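Long-range contacts in serine repeat antigen 5 (Plasmodium falciparum, PDB 6X42), which is a papain-like pseudoprotease, made as a pseudo-zymogen, that probably helps control escape of the malaria parasite from red blood cells: residues E27-L32 with V224-Y229; W240-S245 with G254-D259. All blocks are in the same frame, centred on the assembly; numbering follows the deposited sequence.

Interaction 1 (E27-L32 with V224-Y229)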
ATOM      1  N   GLU A  27       1.530  19.456  -5.766  1.00 24.26           N
ATOM      2  CA  GLU A  27       2.870  19.735  -5.259  1.00 26.64           C
ATOM      3  C   GLU A  27       3.118  19.179  -3.865  1.00 24.11           C
ATOM      4  O   GLU A  27       4.241  18.756  -3.567  1.00 26.67           O
ATOM      5  CB  GLU A  27       3.117  21.247  -5.249  1.00 33.34           C
ATOM      6  CG  GLU A  27       3.408  21.843  -6.634  1.00 40.55           C
ATOM      7  CD  GLU A  27       4.426  21.041  -7.443  1.00 47.64           C
ATOM      8  OE1 GLU A  27       5.573  20.855  -6.966  1.00 49.58           O
ATOM      9  OE2 GLU A  27       4.065  20.588  -8.555  1.00 50.47           O
ATOM     10  N   TYR A  28       2.091  19.115  -3.026  1.00 22.87           N
ATOM     11  CA  TYR A  28       2.235  18.653  -1.654  1.00 22.58           C
ATOM     12  C   TYR A  28       1.007  17.849  -1.271  1.00 20.22           C
ATOM     13  O   TYR A  28      -0.126  18.281  -1.506  1.00 22.08           O
ATOM     14  CB  TYR A  28       2.368  19.865  -0.723  1.00 26.59           C
ATOM     15  CG  TYR A  28       2.413  19.535   0.743  1.00 28.94           C
ATOM     16  CD1 TYR A  28       3.614  19.173   1.355  1.00 30.01           C
ATOM     17  CD2 TYR A  28       1.261  19.595   1.533  1.00 29.67           C
ATOM     18  CE1 TYR A  28       3.669  18.883   2.710  1.00 31.09           C
ATOM     19  CE2 TYR A  28       1.311  19.294   2.892  1.00 29.91           C
ATOM     20  CZ  TYR A  28       2.518  18.938   3.469  1.00 31.73           C
ATOM     21  OH  TYR A  28       2.585  18.652   4.816  1.00 34.14           O
ATOM     22  N   CYS A  29       1.225  16.694  -0.658  1.00 17.78           N
ATOM     23  CA  CYS A  29       0.121  15.875  -0.169  1.00 18.07           C
ATOM     24  C   CYS A  29       0.555  15.207   1.124  1.00 17.71           C
ATOM     25  O   CYS A  29       1.435  14.346   1.121  1.00 17.55           O
ATOM     26  CB  CYS A  29      -0.285  14.835  -1.215  1.00 19.05           C
ATOM     27  SG  CYS A  29      -1.658  13.768  -0.687  1.00 20.84           S
ATOM     28  N   ASN A  30      -0.068  15.608   2.229  1.00 19.17           N
ATOM     29  CA  ASN A  30       0.158  14.975   3.525  1.00 20.12           C
ATOM     30  C   ASN A  30      -1.165  15.063   4.287  1.00 20.77           C
ATOM     31  O   ASN A  30      -1.429  16.027   5.013  1.00 21.92           O
ATOM     32  CB  ASN A  30       1.302  15.629   4.278  1.00 22.07           C
ATOM     33  CG  ASN A  30       1.642  14.895   5.559  1.00 23.52           C
ATOM     34  OD1 ASN A  30       0.841  14.134   6.073  1.00 25.19           O
ATOM     35  ND2 ASN A  30       2.835  15.111   6.066  1.00 24.86           N
ATOM     36  N   ARG A  31      -2.000  14.040   4.096  1.00 20.64           N
ATOM     37  CA  ARG A  31      -3.292  14.017   4.758  1.00 22.68           C
ATOM     38  C   ARG A  31      -3.163  13.760   6.246  1.00 25.12           C
ATOM     39  O   ARG A  31      -4.117  14.017   6.989  1.00 27.33           O
ATOM     40  CB  ARG A  31      -4.175  12.957   4.113  1.00 22.58           C
ATOM     41  CG  ARG A  31      -4.564  13.311   2.686  1.00 24.56           C
ATOM     42  CD  ARG A  31      -5.530  12.305   2.143  1.00 25.18           C
ATOM     43  NE  ARG A  31      -6.130  12.750   0.888  1.00 26.46           N
ATOM     44  CZ  ARG A  31      -5.839  12.267  -0.322  1.00 25.83           C
ATOM     45  NH1 ARG A  31      -4.931  11.318  -0.494  1.00 25.26           N
ATOM     46  NH2 ARG A  31      -6.464  12.756  -1.380  1.00 26.76           N
ATOM     47  N   LEU A  32      -2.015  13.237   6.690  1.00 24.30           N
ATOM     48  CA  LEU A  32      -1.802  12.981   8.108  1.00 27.97           C
ATOM     49  C   LEU A  32      -1.801  14.266   8.925  1.00 30.75           C
ATOM     50  O   LEU A  32      -2.003  14.214  10.142  1.00 33.61           O
ATOM     51  CB  LEU A  32      -0.487  12.215   8.299  1.00 30.22           C
ATOM     52  CG  LEU A  32      -0.264  11.003   7.382  1.00 32.59           C
ATOM     53  CD1 LEU A  32       1.175  10.483   7.479  1.00 32.68           C
ATOM     54  CD2 LEU A  32      -1.242   9.895   7.742  1.00 35.04           C
ATOM     55  N   VAL A 224       1.722   7.333   0.376  1.00 12.78           N
ATOM     56  CA  VAL A 224       0.542   8.008   0.904  1.00 13.71           C
ATOM     57  C   VAL A 224       0.585   9.514   0.759  1.00 14.07           C
ATOM     58  O   VAL A 224      -0.397  10.179   1.108  1.00 14.77           O
ATOM     59  CB  VAL A 224       0.267   7.603   2.369  1.00 13.37           C
ATOM     60  CG1 VAL A 224       0.167   6.093   2.481  1.00 14.58           C
ATOM     61  CG2 VAL A 224       1.321   8.156   3.331  1.00 15.05           C
ATOM     62  N   GLY A 225       1.690  10.069   0.296  1.00 13.44           N
ATOM     63  CA  GLY A 225       1.827  11.506   0.165  1.00 14.39           C
ATOM     64  C   GLY A 225       3.193  11.815  -0.406  1.00 13.59           C
ATOM     65  O   GLY A 225       3.939  10.916  -0.819  1.00 13.50           O
ATOM     66  N   TYR A 226       3.509  13.107  -0.432  1.00 14.76           N
ATOM     67  CA  TYR A 226       4.703  13.586  -1.118  1.00 14.15           C
ATOM     68  C   TYR A 226       4.852  15.081  -0.854  1.00 14.91           C
ATOM     69  O   TYR A 226       3.909  15.768  -0.442  1.00 16.18           O
ATOM     70  CB  TYR A 226       4.647  13.337  -2.632  1.00 14.29           C
ATOM     71  CG  TYR A 226       3.337  13.741  -3.262  1.00 14.40           C
ATOM     72  CD1 TYR A 226       2.340  12.796  -3.482  1.00 14.84           C
ATOM     73  CD2 TYR A 226       3.091  15.062  -3.638  1.00 15.90           C
ATOM     74  CE1 TYR A 226       1.137  13.150  -4.051  1.00 16.20           C
ATOM     75  CE2 TYR A 226       1.904  15.413  -4.222  1.00 17.18           C
ATOM     76  CZ  TYR A 226       0.926  14.447  -4.413  1.00 17.41           C
ATOM     77  OH  TYR A 226      -0.290  14.755  -4.964  1.00 19.29           O
ATOM     78  N   GLY A 227       6.050  15.584  -1.125  1.00 15.35           N
ATOM     79  CA  GLY A 227       6.293  17.007  -0.977  1.00 16.54           C
ATOM     80  C   GLY A 227       7.664  17.356  -1.501  1.00 16.50           C
ATOM     81  O   GLY A 227       8.424  16.501  -1.953  1.00 16.28           O
ATOM     82  N   ASN A 228       7.967  18.643  -1.445  1.00 17.33           N
ATOM     83  CA  ASN A 228       9.252  19.151  -1.876  1.00 18.32           C
ATOM     84  C   ASN A 228      10.085  19.514  -0.652  1.00 18.12           C
ATOM     85  O   ASN A 228       9.554  19.853   0.415  1.00 18.55           O
ATOM     86  CB  ASN A 228       9.065  20.372  -2.777  1.00 20.35           C
ATOM     87  CG  ASN A 228       8.315  20.040  -4.043  1.00 22.38           C
ATOM     88  OD1 ASN A 228       8.454  18.946  -4.605  1.00 22.91           O
ATOM     89  ND2 ASN A 228       7.504  20.981  -4.497  1.00 25.50           N
ATOM     90  N   TYR A 229      11.400  19.448  -0.814  1.00 17.18           N
ATOM     91  CA  TYR A 229      12.323  19.767   0.273  1.00 16.77           C
ATOM     92  C   TYR A 229      13.674  20.128  -0.332  1.00 17.01           C
ATOM     93  O   TYR A 229      13.877  20.051  -1.544  1.00 18.97           O
ATOM     94  CB  TYR A 229      12.421  18.591   1.269  1.00 16.35           C
ATOM     95  CG  TYR A 229      13.355  17.474   0.835  1.00 15.99           C
ATOM     96  CD1 TYR A 229      14.520  17.200   1.547  1.00 16.59           C
ATOM     97  CD2 TYR A 229      13.064  16.676  -0.278  1.00 16.52           C
ATOM     98  CE1 TYR A 229      15.392  16.182   1.163  1.00 16.29           C
ATOM     99  CE2 TYR A 229      13.944  15.661  -0.678  1.00 16.16           C
ATOM    100  CZ  TYR A 229      15.106  15.438   0.045  1.00 15.81           C
ATOM    101  OH  TYR A 229      15.996  14.462  -0.338  1.00 17.46           O
TER
HETATM  102  O   HOH W   1       6.064  17.350  -4.950  1.00 26.02           O
HETATM  103  O   HOH W   2       5.823  20.505  -1.156  1.00 47.45           O
HETATM  104  O   HOH W   3      -3.240   9.907   1.372  1.00 25.02           O
HETATM  105  O   HOH W   4      -0.570  11.647   3.402  1.00 29.79           O

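Interaction 2 (W240-S245 with G254-D259)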
ATOM      1  N   TRP A 240       8.668  11.016  -1.349  1.00 13.47           N
ATOM      2  CA  TRP A 240       7.465  10.260  -1.044  1.00 12.77           C
ATOM      3  C   TRP A 240       7.327  10.126   0.465  1.00 12.24           C
ATOM      4  O   TRP A 240       8.327   9.960   1.170  1.00 13.32           O
ATOM      5  CB  TRP A 240       7.552   8.831  -1.607  1.00 12.66           C
ATOM      6  CG  TRP A 240       7.676   8.720  -3.091  1.00 12.82           C
ATOM      7  CD1 TRP A 240       8.665   8.093  -3.765  1.00 13.77           C
ATOM      8  CD2 TRP A 240       6.773   9.238  -4.087  1.00 13.35           C
ATOM      9  NE1 TRP A 240       8.449   8.176  -5.124  1.00 14.21           N
ATOM     10  CE2 TRP A 240       7.288   8.873  -5.341  1.00 13.97           C
ATOM     11  CE3 TRP A 240       5.574   9.959  -4.034  1.00 13.87           C
ATOM     12  CZ2 TRP A 240       6.675   9.234  -6.525  1.00 14.46           C
ATOM     13  CZ3 TRP A 240       4.966  10.317  -5.211  1.00 14.32           C
ATOM     14  CH2 TRP A 240       5.519   9.949  -6.439  1.00 14.72           C
ATOM     15  N   ILE A 241       6.085  10.137   0.950  1.00 12.60           N
ATOM     16  CA  ILE A 241       5.739   9.696   2.298  1.00 12.80           C
ATOM     17  C   ILE A 241       5.253   8.258   2.165  1.00 12.14           C
ATOM     18  O   ILE A 241       4.331   7.971   1.386  1.00 13.17           O
ATOM     19  CB  ILE A 241       4.663  10.586   2.945  1.00 14.15           C
ATOM     20  CG1 ILE A 241       5.077  12.058   2.931  1.00 14.22           C
ATOM     21  CG2 ILE A 241       4.388  10.094   4.353  1.00 15.08           C
ATOM     22  CD1 ILE A 241       4.006  12.984   3.467  1.00 16.00           C
ATOM     23  N   VAL A 242       5.892   7.359   2.904  1.00 12.46           N
ATOM     24  CA  VAL A 242       5.674   5.919   2.796  1.00 11.70           C
ATOM     25  C   VAL A 242       5.214   5.374   4.143  1.00 12.18           C
ATOM     26  O   VAL A 242       5.833   5.631   5.182  1.00 13.35           O
ATOM     27  CB  VAL A 242       6.953   5.196   2.324  1.00 12.59           C
ATOM     28  CG1 VAL A 242       6.713   3.691   2.172  1.00 14.25           C
ATOM     29  CG2 VAL A 242       7.452   5.788   1.022  1.00 13.70           C
ATOM     30  N   ARG A 243       4.139   4.594   4.102  1.00 11.90           N
ATOM     31  CA  ARG A 243       3.604   3.852   5.243  1.00 12.08           C
ATOM     32  C   ARG A 243       4.166   2.437   5.236  1.00 11.20           C
ATOM     33  O   ARG A 243       4.109   1.741   4.218  1.00 12.22           O
ATOM     34  CB  ARG A 243       2.082   3.786   5.137  1.00 12.67           C
ATOM     35  CG  ARG A 243       1.373   3.017   6.259  1.00 12.97           C
ATOM     36  CD  ARG A 243      -0.086   3.044   6.022  1.00 14.01           C
ATOM     37  NE  ARG A 243      -0.873   2.141   6.847  1.00 13.69           N
ATOM     38  CZ  ARG A 243      -1.585   2.473   7.919  1.00 13.49           C
ATOM     39  NH1 ARG A 243      -1.522   3.670   8.463  1.00 15.55           N
ATOM     40  NH2 ARG A 243      -2.399   1.589   8.447  1.00 14.40           N
ATOM     41  N   ASN A 244       4.672   1.997   6.386  1.00 11.75           N
ATOM     42  CA  ASN A 244       5.109   0.623   6.608  1.00 11.55           C
ATOM     43  C   ASN A 244       4.164  -0.050   7.597  1.00 11.86           C
ATOM     44  O   ASN A 244       3.316   0.603   8.206  1.00 13.23           O
ATOM     45  CB  ASN A 244       6.558   0.618   7.110  1.00 12.16           C
ATOM     46  CG  ASN A 244       7.315  -0.661   6.801  1.00 12.69           C
ATOM     47  OD1 ASN A 244       6.771  -1.644   6.305  1.00 12.50           O
ATOM     48  ND2 ASN A 244       8.605  -0.635   7.114  1.00 14.58           N
ATOM     49  N   SER A 245       4.331  -1.365   7.755  1.00 11.72           N
ATOM     50  CA  SER A 245       3.510  -2.207   8.610  1.00 11.92           C
ATOM     51  C   SER A 245       4.350  -2.902   9.686  1.00 11.93           C
ATOM     52  O   SER A 245       4.142  -4.083  10.000  1.00 12.57           O
ATOM     53  CB  SER A 245       2.690  -3.211   7.800  1.00 13.07           C
ATOM     54  OG  SER A 245       3.483  -3.931   6.881  1.00 13.39           O
ATOM     55  N   GLY A 254       5.988   5.026  12.264  1.00 13.69           N
ATOM     56  CA  GLY A 254       5.524   3.982  11.377  1.00 13.32           C
ATOM     57  C   GLY A 254       5.643   4.303   9.911  1.00 12.83           C
ATOM     58  O   GLY A 254       5.394   3.406   9.080  1.00 13.07           O
ATOM     59  N   TYR A 255       6.016   5.541   9.572  1.00 13.72           N
ATOM     60  CA  TYR A 255       6.173   6.054   8.215  1.00 13.93           C
ATOM     61  C   TYR A 255       7.636   6.444   7.983  1.00 13.87           C
ATOM     62  O   TYR A 255       8.446   6.498   8.917  1.00 15.43           O
ATOM     63  CB  TYR A 255       5.293   7.298   8.018  1.00 14.92           C
ATOM     64  CG  TYR A 255       3.809   7.066   8.149  1.00 14.47           C
ATOM     65  CD1 TYR A 255       3.196   7.055   9.391  1.00 15.26           C
ATOM     66  CD2 TYR A 255       3.020   6.877   7.028  1.00 14.96           C
ATOM     67  CE1 TYR A 255       1.832   6.842   9.521  1.00 15.54           C
ATOM     68  CE2 TYR A 255       1.653   6.674   7.128  1.00 15.44           C
ATOM     69  CZ  TYR A 255       1.059   6.637   8.376  1.00 15.51           C
ATOM     70  OH  TYR A 255      -0.298   6.410   8.464  1.00 17.05           O
ATOM     71  N   PHE A 256       7.971   6.770   6.740  1.00 13.36           N
ATOM     72  CA  PHE A 256       9.246   7.408   6.461  1.00 13.60           C
ATOM     73  C   PHE A 256       9.097   8.256   5.210  1.00 13.33           C
ATOM     74  O   PHE A 256       8.134   8.125   4.459  1.00 14.78           O
ATOM     75  CB  PHE A 256      10.402   6.398   6.330  1.00 14.23           C
ATOM     76  CG  PHE A 256      10.290   5.432   5.160  1.00 13.46           C
ATOM     77  CD1 PHE A 256      10.998   5.636   3.989  1.00 14.23           C
ATOM     78  CD2 PHE A 256       9.500   4.291   5.251  1.00 14.83           C
ATOM     79  CE1 PHE A 256      10.915   4.740   2.943  1.00 14.53           C
ATOM     80  CE2 PHE A 256       9.430   3.403   4.210  1.00 14.26           C
ATOM     81  CZ  PHE A 256      10.138   3.634   3.065  1.00 13.94           C
ATOM     82  N   LYS A 257      10.056   9.156   5.011  1.00 13.66           N
ATOM     83  CA  LYS A 257      10.168   9.949   3.788  1.00 13.45           C
ATOM     84  C   LYS A 257      11.398   9.496   3.014  1.00 13.46           C
ATOM     85  O   LYS A 257      12.438   9.200   3.609  1.00 14.26           O
ATOM     86  CB  LYS A 257      10.287  11.443   4.107  1.00 14.01           C
ATOM     87  CG  LYS A 257       9.057  12.021   4.755  1.00 14.90           C
ATOM     88  CD  LYS A 257       9.220  13.510   5.045  1.00 17.63           C
ATOM     89  CE  LYS A 257       8.003  14.064   5.740  1.00 22.22           C
ATOM     90  NZ  LYS A 257       8.005  13.741   7.188  1.00 24.94           N
ATOM     91  N   VAL A 258      11.281   9.440   1.696  1.00 13.48           N
ATOM     92  CA  VAL A 258      12.382   8.989   0.851  1.00 13.50           C
ATOM     93  C   VAL A 258      12.417   9.843  -0.408  1.00 14.09           C
ATOM     94  O   VAL A 258      11.378  10.151  -1.000  1.00 14.08           O
ATOM     95  CB  VAL A 258      12.274   7.469   0.557  1.00 13.59           C
ATOM     96  CG1 VAL A 258      11.006   7.132  -0.214  1.00 14.63           C
ATOM     97  CG2 VAL A 258      13.488   6.943  -0.178  1.00 14.61           C
ATOM     98  N   ASP A 259      13.623  10.232  -0.805  1.00 13.91           N
ATOM     99  CA  ASP A 259      13.802  11.027  -2.018  1.00 14.91           C
ATOM    100  C   ASP A 259      13.256  10.269  -3.224  1.00 15.20           C
ATOM    101  O   ASP A 259      13.531   9.081  -3.420  1.00 15.52           O
ATOM    102  CB  ASP A 259      15.296  11.327  -2.181  1.00 15.96           C
ATOM    103  CG  ASP A 259      15.574  12.415  -3.204  1.00 16.80           C
ATOM    104  OD1 ASP A 259      15.417  12.109  -4.401  1.00 17.60           O
ATOM    105  OD2 ASP A 259      15.908  13.558  -2.813  1.00 18.08           O
TER

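Interaction 1 (E27-L32 with V224-Y229)
Tyr226 O shows how a loop can be fastened to a strand by a single beta bridge, helped by a side-chain bond and waters. It accepts a nearly straight bond from Cys29 N, 2.8 Å away and 175° at the hydrogen, while Tyr28 CA sends a CA-H toward the same oxygen from 3.5 Å. The return bond, Tyr226 N to Cys29 O at 2.9 Å, completes the antiparallel hydrogen-bonded pair. Lacking a side chain that would strike Cys29 O, Gly225 brings its CA within 3.0 Å of it.

The side chains of the pair meet too. Tyr226 CG stands between its own backbone N and carbonyl carbon (chi1 47°), which brings the ring up beside Cys29. Cys29 CB sits over one face of it, a CH-pi contact displaced toward the phenol end, with CB 3.4 Å from Tyr226 CZ. The sulfur approaches more obliquely. Tyr226 OH is hydrogen-bonded to Asn25 O.

Farther along, Glu27 bends at chi2, bringing its carboxylate back to the strand. Asn228 ND2 donates within its own amide plane to the anti lone pair of Glu27 OE1, 3.1 Å away. One water donates to both Glu27 O, at 2.7 Å, and Asn228 OD1, which also pairs with Ser238 OG. Glu27, Asn228 and Ser238 all line the pocket of the bound 5-amino-2,4,6-triiodobenzene-1,3-dicarboxylic acid. At the opposite end, two waters donate to Val224 O, one held by Arg31 N, the other by Arg31 NH1, whose guanidinium also binds Val183 O and Met184 O.

The bridge thus lays the loop ahead of helix 53-68, pinned by the Cys24-Cys29 disulfide, along strand 219-230 of the papain-like sheet. Helix 172-186 packs against the Tyr226 ring, and strand 236-243 meets Tyr28 through Tyr239.

Interaction 2 (W240-S245 with G254-D259)
Val242 and Phe256, an antiparallel hydrogen-bonded pair, illustrate how neighbouring strands pack along one face of a sheet. Their side chains point the same way, with Val242 CB over one face of the phenyl ring and Val242 CG1 3.4 Å from Phe256 CE2. Phe256 takes the crowded position (chi1 64°), folding its ring back across the valine. On the same face Val242 CG2 touches Val258 CG1 at 4.0 Å. In the backbone of the first pair, Val242 N donates to Phe256 O at 2.8 Å.

Tyr255 works on the opposite face, where the extended Arg243 crosses its ring obliquely. Arg243 CB approaches Tyr255 CE2 to 3.5 Å, and Arg243 NH1 donates to Tyr255 OH at 3.0 Å, with the hydroxyl in the guanidinium plane but the ring turned 62° from it. Arg243 NH1 also holds Leu42 O.

Beyond Arg243, Asn244 OD1 is hydrogen-bonded to His219 NE2 and Ser245 touches Ser53, consistent with the His-Asn pair and nucleophile position of papain-like enzymes. Strands 236-243 and 255-259 form this hairpin; strand 219-230 flanks the first, helix 172-186 packs on Trp240, and helix 53-68 reaches Arg243 through Tyr60.

In the fold
Both contacts are mainly buried. Interaction 2 pairs two strands inside the papain-like sheet and has no exposed touching residue; its register is regular, with apolar side chains on one face and the Arg243-Tyr255 pair on the other. Interaction 1 lies farther from the centre of the chain and reaches the surface at Glu27: a loop joins strand 219-230 by one bridge, mixing a Cys-aromatic contact with waters and an amide-carboxylate bond. Strands 219-230 and 236-243 are neighbours. Val224 N bonds to Ile241 O, and Val224 with Gly225 forms a classic beta bulge opposite Ile241. Tyr229 OH, probably hydrogen-bonded to Asp259 OD2, joins the C-terminal ends of segments 224-229 and 254-259, and Leu32 packs on Tyr255.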